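Side-chain contact in CNPV058 bcl-2 like protein (Canarypox virus, PDB 5WOS), which inhibits apoptosis of the host cell and binds BAK1, BAX and other BH3-containing proteins, probably preventing BAK1 and BAX activation: residues D119-P122 / D123-E127. Residues are numbered along the deposited sequence; the frame is centred on the assembly and turned at random.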
ATOM      1  N   ASP A 119      11.496   1.193   8.767  1.00 71.32           N
ATOM      2  CA  ASP A 119      11.420  -0.188   9.231  1.00 71.40           C
ATOM      3  C   ASP A 119      10.002  -0.581   9.627  1.00 59.39           C
ATOM      4  O   ASP A 119       9.711  -1.778   9.738  1.00 62.55           O
ATOM      5  CB  ASP A 119      12.368  -0.390  10.417  1.00 71.60           C
ATOM      6  CG  ASP A 119      12.615  -1.854  10.726  1.00 81.16           C
ATOM      7  OD1 ASP A 119      12.377  -2.702   9.840  1.00 98.41           O
ATOM      8  OD2 ASP A 119      13.050  -2.158  11.856  1.00 79.56           O
ATOM      9  N   LEU A 120       9.110   0.392   9.828  1.00 64.89           N
ATOM     10  CA  LEU A 120       7.778   0.116  10.346  1.00 60.88           C
ATOM     11  C   LEU A 120       6.667   0.229   9.313  1.00 52.08           C
ATOM     12  O   LEU A 120       5.622  -0.409   9.489  1.00 47.74           O
ATOM     13  CB  LEU A 120       7.456   1.066  11.507  1.00 60.49           C
ATOM     14  CG  LEU A 120       8.507   1.153  12.615  1.00 77.55           C
ATOM     15  CD1 LEU A 120       8.001   2.045  13.740  1.00 86.60           C
ATOM     16  CD2 LEU A 120       8.877  -0.231  13.140  1.00 70.62           C
ATOM     17  N   MET A 121       6.861   1.008   8.250  1.00 56.66           N
ATOM     18  CA  MET A 121       5.780   1.246   7.299  1.00 50.91           C
ATOM     19  C   MET A 121       5.095  -0.027   6.820  1.00 46.70           C
ATOM     20  O   MET A 121       3.854  -0.038   6.752  1.00 48.67           O
ATOM     21  CB  MET A 121       6.315   2.036   6.098  1.00 43.87           C
ATOM     22  CG  MET A 121       6.527   3.521   6.365  1.00 56.81           C
ATOM     23  SD  MET A 121       5.037   4.393   6.900  1.00 57.70           S
ATOM     24  CE  MET A 121       3.989   4.209   5.458  1.00 43.73           C
ATOM     25  N   PRO A 122       5.805  -1.104   6.472  1.00 42.53           N
ATOM     26  CA  PRO A 122       5.093  -2.321   6.043  1.00 43.55           C
ATOM     27  C   PRO A 122       4.108  -2.827   7.082  1.00 41.63           C
ATOM     28  O   PRO A 122       2.953  -3.127   6.751  1.00 41.33           O
ATOM     29  CB  PRO A 122       6.233  -3.314   5.789  1.00 40.34           C
ATOM     30  CG  PRO A 122       7.428  -2.460   5.506  1.00 41.18           C
ATOM     31  CD  PRO A 122       7.268  -1.251   6.371  1.00 46.12           C
ATOM     32  N   ASP A 123       4.536  -2.927   8.341  1.00 46.57           N
ATOM     33  CA  ASP A 123       3.637  -3.393   9.389  1.00 42.69           C
ATOM     34  C   ASP A 123       2.504  -2.404   9.627  1.00 44.70           C
ATOM     35  O   ASP A 123       1.369  -2.809   9.901  1.00 45.11           O
ATOM     36  CB  ASP A 123       4.425  -3.629  10.675  1.00 43.75           C
ATOM     37  CG  ASP A 123       5.282  -4.878  10.616  1.00 46.59           C
ATOM     38  OD1 ASP A 123       4.718  -5.991  10.534  1.00 57.66           O
ATOM     39  OD2 ASP A 123       6.521  -4.745  10.643  1.00 66.31           O
ATOM     40  N   ILE A 124       2.787  -1.105   9.510  1.00 44.30           N
ATOM     41  CA  ILE A 124       1.783  -0.092   9.826  1.00 46.96           C
ATOM     42  C   ILE A 124       0.614  -0.161   8.849  1.00 55.21           C
ATOM     43  O   ILE A 124      -0.554  -0.079   9.256  1.00 43.91           O
ATOM     44  CB  ILE A 124       2.420   1.310   9.849  1.00 50.55           C
ATOM     45  CG1 ILE A 124       3.400   1.422  11.020  1.00 52.47           C
ATOM     46  CG2 ILE A 124       1.341   2.394   9.959  1.00 51.22           C
ATOM     47  CD1 ILE A 124       4.200   2.712  11.045  1.00 65.92           C
ATOM     48  N   ILE A 125       0.892  -0.295   7.551  1.00 51.17           N
ATOM     49  CA  ILE A 125      -0.211  -0.353   6.599  1.00 45.01           C
ATOM     50  C   ILE A 125      -0.844  -1.739   6.601  1.00 45.04           C
ATOM     51  O   ILE A 125      -2.070  -1.867   6.536  1.00 46.01           O
ATOM     52  CB  ILE A 125       0.234   0.079   5.185  1.00 37.77           C
ATOM     53  CG1 ILE A 125       1.061  -0.993   4.475  1.00 47.53           C
ATOM     54  CG2 ILE A 125       1.019   1.387   5.245  1.00 43.21           C
ATOM     55  CD1 ILE A 125       1.199  -0.716   2.996  1.00 55.23           C
ATOM     56  N   THR A 126      -0.033  -2.794   6.714  1.00 40.20           N
ATOM     57  CA  THR A 126      -0.593  -4.136   6.832  1.00 39.02           C
ATOM     58  C   THR A 126      -1.517  -4.232   8.040  1.00 43.33           C
ATOM     59  O   THR A 126      -2.583  -4.858   7.970  1.00 39.67           O
ATOM     60  CB  THR A 126       0.526  -5.175   6.937  1.00 37.97           C
ATOM     61  OG1 THR A 126       1.480  -4.968   5.890  1.00 40.44           O
ATOM     62  CG2 THR A 126      -0.037  -6.585   6.819  1.00 36.71           C
ATOM     63  N   GLU A 127      -1.124  -3.615   9.156  1.00 40.24           N
ATOM     64  CA  GLU A 127      -2.002  -3.547  10.320  1.00 42.10           C
ATOM     65  C   GLU A 127      -3.276  -2.775  10.001  1.00 43.41           C
ATOM     66  O   GLU A 127      -4.388  -3.263  10.240  1.00 42.98           O
ATOM     67  CB  GLU A 127      -1.270  -2.899  11.496  1.00 42.76           C
ATOM     68  CG  GLU A 127      -0.614  -3.885  12.445  1.00 51.26           C
ATOM     69  CD  GLU A 127       0.017  -3.203  13.645  1.00 75.69           C
ATOM     70  OE1 GLU A 127       1.248  -3.327  13.819  1.00 71.78           O
ATOM     71  OE2 GLU A 127      -0.716  -2.534  14.409  1.00 69.49           O
TER
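The carbonyl oxygen of Pro-122 accepts two hydrogen bonds from one residue a helical turn further on. Thr-126 N donates the regular helix bond to Pro-122 O at 3.0 Å, and the Thr-126 hydroxyl adds a second, its OG1 standing above the carbonyl plane, on the face opposite to the amide. With OG1 beside its own backbone nitrogen (chi1 -50°), the hydroxyl folds back along the helix and satisfies itself on the main chain, as serine and threonine often do within helices; Ser-128 repeats the pattern on Ile-124 O. Two further bonds of the same spacing start the helix: Ile-124 N to Leu-120 O at 2.9 Å, and Ile-125 N to Met-121 O at 3.1 Å, nearly straight at 167°.

The same i to i+4 spacing brings apolar side chains together. The CD1 end of Ile-124, extended at chi2, lies 3.7 Å from Leu-120 CB. Met-121, bent at both chi2 and chi3, brings its terminal methyl CE to 4.1 Å from Ile-125 CG2, the two side chains crossing at about a right angle. Both also meet Ile-78, while Ile-125 reaches Ile-23 and Phe-27. The OD1 of Asp-123 is hydrogen-bonded to Tyr-16 OH, a polar tie between helices 121-138 and 14-32. Proline, lacking a backbone N-H, suits a first helical turn, where amides have no carbonyl one turn earlier within the helix; here it opens helix 121-138 of the all-helical Bcl-2 fold.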